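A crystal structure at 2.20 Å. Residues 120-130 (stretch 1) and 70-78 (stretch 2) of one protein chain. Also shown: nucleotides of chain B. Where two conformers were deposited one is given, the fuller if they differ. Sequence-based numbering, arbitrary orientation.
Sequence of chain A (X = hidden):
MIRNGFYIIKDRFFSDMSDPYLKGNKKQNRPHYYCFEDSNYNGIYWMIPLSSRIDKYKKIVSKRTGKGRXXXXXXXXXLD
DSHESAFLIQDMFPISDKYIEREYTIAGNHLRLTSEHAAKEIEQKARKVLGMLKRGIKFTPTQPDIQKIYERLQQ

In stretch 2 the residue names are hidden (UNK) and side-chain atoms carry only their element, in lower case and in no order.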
# COMPACT_ATOMS: atom_id res chain seq x y z
N LYS A 120 4.69 5.10 9.32
CA LYS A 120 3.57 5.67 8.58
C LYS A 120 2.31 5.69 9.42
O LYS A 120 1.60 6.69 9.47
CB LYS A 120 3.34 4.89 7.29
CG LYS A 120 2.17 5.39 6.48
CD LYS A 120 1.99 4.55 5.22
CE LYS A 120 0.52 4.50 4.79
NZ LYS A 120 0.37 4.06 3.38
N GLU A 121 2.07 4.63 10.16
CA GLU A 121 0.91 4.61 11.01
C GLU A 121 1.01 5.69 12.12
O GLU A 121 0.02 6.28 12.53
CB GLU A 121 0.73 3.22 11.61
CG GLU A 121 -0.72 2.91 11.94
CD GLU A 121 -0.92 1.56 12.63
OE1 GLU A 121 -0.01 0.68 12.55
OE2 GLU A 121 -1.98 1.42 13.29
N ILE A 122 2.20 5.86 12.67
CA ILE A 122 2.44 6.80 13.75
C ILE A 122 2.29 8.22 13.20
O ILE A 122 1.71 9.07 13.85
CB ILE A 122 3.82 6.60 14.42
CG1 ILE A 122 3.71 5.40 15.40
CG2 ILE A 122 4.24 7.83 15.22
CD1 ILE A 122 5.04 4.81 15.80
N GLU A 123 2.82 8.47 12.02
CA GLU A 123 2.70 9.77 11.40
C GLU A 123 1.20 10.13 11.20
O GLU A 123 0.78 11.26 11.47
CB GLU A 123 3.53 9.84 10.09
CG GLU A 123 4.91 10.58 10.23
CD GLU A 123 6.18 9.80 10.80
OE1 GLU A 123 6.14 8.87 11.73
OE2 GLU A 123 7.29 10.19 10.32
N GLN A 124 0.40 9.17 10.77
CA GLN A 124 -1.02 9.46 10.57
C GLN A 124 -1.68 9.76 11.86
O GLN A 124 -2.55 10.65 11.92
CB GLN A 124 -1.76 8.31 9.86
CG GLN A 124 -1.41 8.26 8.36
CD GLN A 124 -2.01 7.04 7.62
OE1 GLN A 124 -2.86 6.31 8.16
NE2 GLN A 124 -1.61 6.86 6.37
N LYS A 125 -1.35 9.00 12.88
CA LYS A 125 -1.99 9.21 14.17
C LYS A 125 -1.62 10.58 14.68
O LYS A 125 -2.45 11.27 15.27
CB LYS A 125 -1.57 8.11 15.13
CG LYS A 125 -2.29 6.82 14.85
CD LYS A 125 -1.91 5.72 15.80
CE LYS A 125 -2.59 4.40 15.44
NZ LYS A 125 -2.67 3.53 16.63
N ALA A 126 -0.39 10.99 14.43
CA ALA A 126 0.11 12.24 14.94
C ALA A 126 -0.52 13.43 14.26
O ALA A 126 -0.70 14.48 14.88
CB ALA A 126 1.62 12.30 14.76
N ARG A 127 -0.77 13.30 12.97
CA ARG A 127 -1.42 14.39 12.22
C ARG A 127 -2.83 14.58 12.71
O ARG A 127 -3.31 15.69 12.83
CB ARG A 127 -1.42 14.07 10.74
CG ARG A 127 -0.05 14.25 10.13
CD ARG A 127 -0.06 14.05 8.59
NE ARG A 127 1.31 14.11 8.09
CZ ARG A 127 2.05 15.21 8.04
NH1 ARG A 127 1.57 16.39 8.40
NH2 ARG A 127 3.30 15.13 7.62
N LYS A 128 -3.50 13.47 12.97
CA LYS A 128 -4.82 13.50 13.50
C LYS A 128 -4.84 14.13 14.92
O LYS A 128 -5.65 15.00 15.23
CB LYS A 128 -5.37 12.10 13.57
CG LYS A 128 -6.78 12.04 14.09
CD LYS A 128 -7.41 10.67 13.93
CE LYS A 128 -8.78 10.65 14.64
NZ LYS A 128 -9.40 9.28 14.76
N VAL A 129 -3.96 13.65 15.79
CA VAL A 129 -3.93 14.15 17.14
C VAL A 129 -3.60 15.65 17.15
O VAL A 129 -4.23 16.42 17.86
CB VAL A 129 -2.92 13.38 17.99
CG1 VAL A 129 -2.58 14.18 19.23
CG2 VAL A 129 -3.50 12.03 18.36
N LEU A 130 -2.60 16.05 16.39
CA LEU A 130 -2.25 17.45 16.34
C LEU A 130 -3.42 18.29 15.80
O LEU A 130 -3.66 19.42 16.25
CB LEU A 130 -1.03 17.65 15.49
CG LEU A 130 -0.57 19.10 15.35
CD1 LEU A 130 -0.30 19.67 16.71
CD2 LEU A 130 0.66 19.16 14.45
N UNK A 70 -9.88 2.58 16.80
CA UNK A 70 -8.43 2.83 16.87
C UNK A 70 -8.07 3.79 17.99
O UNK A 70 -8.81 4.75 18.27
c UNK A 70 -7.64 2.39 14.52
o UNK A 70 -7.49 1.20 14.82
n UNK A 70 -7.58 2.82 13.27
c UNK A 70 -7.91 3.44 15.56
N UNK A 71 -6.91 3.56 18.63
CA UNK A 71 -6.33 4.54 19.57
C UNK A 71 -5.29 5.35 18.82
O UNK A 71 -4.30 4.80 18.38
s UNK A 71 -5.10 4.99 22.02
c UNK A 71 -5.67 3.84 20.74
N UNK A 72 -5.52 6.65 18.65
CA UNK A 72 -4.53 7.52 18.01
C UNK A 72 -3.58 8.19 19.00
O UNK A 72 -2.55 8.65 18.61
c UNK A 72 -5.22 8.61 17.20
o UNK A 72 -7.52 8.16 16.66
o UNK A 72 -5.99 7.47 15.24
c UNK A 72 -6.32 8.04 16.29
N UNK A 73 -4.00 8.32 20.26
CA UNK A 73 -3.26 9.11 21.22
C UNK A 73 -2.07 8.34 21.84
O UNK A 73 -1.14 8.95 22.37
c UNK A 73 -4.99 8.54 23.01
c UNK A 73 -5.63 8.97 24.31
c UNK A 73 -5.11 10.69 21.82
c UNK A 73 -4.17 9.63 22.37
N UNK A 74 -2.10 7.02 21.72
CA UNK A 74 -1.03 6.14 22.13
C UNK A 74 -0.87 5.03 21.13
O UNK A 74 -1.86 4.42 20.68
c UNK A 74 -1.36 5.55 23.47
c UNK A 74 -2.17 6.42 25.62
c UNK A 74 -0.44 4.40 23.80
c UNK A 74 -1.18 6.61 24.54
N UNK A 75 0.37 4.77 20.77
CA UNK A 75 0.68 3.66 19.87
C UNK A 75 1.88 2.91 20.46
O UNK A 75 2.90 3.51 20.83
c UNK A 75 1.00 4.21 18.50
n UNK A 75 1.98 1.71 16.01
c UNK A 75 0.67 1.57 16.03
n UNK A 75 0.19 2.44 16.90
c UNK A 75 1.22 3.16 17.46
c UNK A 75 2.34 2.71 16.88
N UNK A 76 1.73 1.60 20.55
CA UNK A 76 2.73 0.74 21.17
C UNK A 76 3.30 -0.14 20.09
O UNK A 76 2.58 -0.80 19.34
c UNK A 76 2.10 -0.12 22.27
c UNK A 76 3.08 -1.17 22.76
c UNK A 76 0.86 0.10 24.47
c UNK A 76 1.71 0.78 23.44
N UNK A 77 4.61 -0.12 19.96
CA UNK A 77 5.27 -0.94 19.00
C UNK A 77 6.66 -1.35 19.49
O UNK A 77 7.30 -0.67 20.30
c UNK A 77 5.35 -0.21 17.64
c UNK A 77 5.78 -1.15 16.52
c UNK A 77 6.29 0.97 17.70
N UNK A 78 7.11 -2.50 19.02
CA UNK A 78 8.43 -3.03 19.35
C UNK A 78 9.43 -2.25 18.52
O UNK A 78 9.35 -2.25 17.29
c UNK A 78 7.84 -7.45 20.09
c UNK A 78 9.15 -6.88 19.59
n UNK A 78 7.64 -8.92 19.92
c UNK A 78 8.47 -4.52 19.00
c UNK A 78 9.22 -5.39 19.97
P U B 6 -13.46 11.25 23.90
OP1 U B 6 -14.82 11.40 23.34
OP2 U B 6 -13.01 9.92 24.38
O5' U B 6 -12.46 11.84 22.81
C5' U B 6 -12.70 13.14 22.25
C4' U B 6 -12.73 13.05 20.74
O4' U B 6 -11.43 12.57 20.27
C3' U B 6 -13.76 12.09 20.13
O3' U B 6 -14.13 12.58 18.84
C2' U B 6 -12.93 10.83 19.93
O2' U B 6 -13.49 9.93 19.00
C1' U B 6 -11.61 11.43 19.46
N1 U B 6 -10.45 10.54 19.63
C2 U B 6 -9.85 10.03 18.50
O2 U B 6 -10.13 10.40 17.37
N3 U B 6 -8.82 9.16 18.73
C4 U B 6 -8.37 8.71 19.95
O4 U B 6 -7.41 7.93 20.00
C5 U B 6 -9.07 9.25 21.07
C6 U B 6 -10.07 10.12 20.87
P U B 26 -2.19 18.08 7.37
OP1 U B 26 -1.03 18.84 6.84
OP2 U B 26 -2.03 17.00 8.39
O5' U B 26 -3.29 19.01 8.08
C5' U B 26 -3.74 20.25 7.45
C4' U B 26 -4.65 20.99 8.40
O4' U B 26 -5.75 20.10 8.78
C3' U B 26 -4.01 21.44 9.70
O3' U B 26 -4.63 22.64 10.12
C2' U B 26 -4.41 20.33 10.67
O2' U B 26 -4.47 20.68 12.04
C1' U B 26 -5.82 19.99 10.18
N1 U B 26 -6.22 18.61 10.51
C2 U B 26 -7.27 18.43 11.38
O2 U B 26 -7.87 19.37 11.89
N3 U B 26 -7.57 17.13 11.66
C4 U B 26 -6.94 16.00 11.18
O4 U B 26 -7.33 14.88 11.52
C5 U B 26 -5.89 16.27 10.26
C6 U B 26 -5.55 17.53 9.98
P G B 24 -5.87 6.19 5.05
OP1 G B 24 -4.97 5.05 4.76
OP2 G B 24 -6.80 6.14 6.21
O5' G B 24 -5.15 7.56 5.43
C5' G B 24 -4.35 8.29 4.52
C4' G B 24 -5.06 9.56 4.08
O4' G B 24 -6.52 9.42 4.10
C3' G B 24 -4.86 10.84 4.86
O3' G B 24 -3.61 11.46 4.63
C2' G B 24 -5.93 11.72 4.23
O2' G B 24 -5.53 12.05 2.92
C1' G B 24 -7.09 10.72 4.09
N9 G B 24 -8.12 10.78 5.13
C8 G B 24 -8.51 9.77 5.97
N7 G B 24 -9.48 10.12 6.77
C5 G B 24 -9.77 11.43 6.41
C6 G B 24 -10.74 12.33 6.92
O6 G B 24 -11.58 12.15 7.81
N1 G B 24 -10.67 13.57 6.29
C2 G B 24 -9.79 13.89 5.28
N2 G B 24 -9.87 15.13 4.80
N3 G B 24 -8.86 13.06 4.81
C4 G B 24 -8.92 11.86 5.41
O HOH W 1 -4.16 1.21 15.63

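Position 70 carries two side-chain carbons, the second bonded to one oxygen and one nitrogen, and none of these atoms makes direct contact with the helix. That terminal amide on a single methylene identifies Asn70. Water 1 gives a weak hydrogen bond to its OD1 (3.4 Å from the water O) while accepting one from Lys125 NZ (2.9 Å) and donating one to Glu121 OE2 (3.2 Å).

Position 71 has one carbon followed by one sulfur. Its CA-to-CB bond points away from the helix, and the backbone makes the contact: Lys125 NZ donates to the backbone O of position 71 at 2.7 Å. One carbon and a sulfur make this Cys71. Within the loop, SG accepts a weak hydrogen bond from the backbone N of position 74 at 3.6 Å.

Position 72 shows two carbons, the second bearing two oxygens. One oxygen lies 2.9 Å from Lys128 NZ and 2.6 Å from N3 of U6. A short carboxylate fits, and the N3 proton, donated at 177°, requires an acceptor there; this is Asp72, and the oxygen is OD2. The backbone N of Asp72 donates to U6 O4 at 2.7 Å, so the residue reads both a donor and an acceptor of the base.

Position 73 has four carbons forked at the first, one arm two carbons long. The carbon of the short arm packs 4.0 Å from Val129 CG2, although the CA-to-CB bond points away. This is Ile73, and the packing carbon is CG2.

Position 74 repeats that four-carbon fork, and its side chain stays 7.3 Å or more from the helix; it is Ile74.

Position 75 has one carbon leading to a five-membered ring of three carbons and two nitrogens. Lys125 NZ lies near the ring plane, at its edge, and donates to one ring nitrogen at 3.1 Å; Ile122 CG1 approaches a ring carbon obliquely at 3.4 Å. This is His75, the accepting nitrogen being ND1 and the carbon CD2.

Position 76 is another four-carbon fork with one longer arm, its CA-to-CB bond directed away from the helix and its side chain out of contact: Ile76.

Position 77 has one carbon carrying two others, one of which reaches Ile122 CD1 at 4.5 Å. It is Val77, and that carbon is CG1.

Position 78 has four carbons in a row ending in nitrogen, out of reach of the helix: Lys78.

The contact, burying 490 Å², is organized by two helix lysines. Lys125 extends to join Cys71 O, the His75 ring and the water. Lys128 NZ forms a salt bridge with Asp72 OD2 and a weak hydrogen bond to U6 O2 (2.9 Å), coupling helix, loop and base. Ile122 and Val129 add apolar packing.

Stretch 2 70-78: NCDIIHIVK
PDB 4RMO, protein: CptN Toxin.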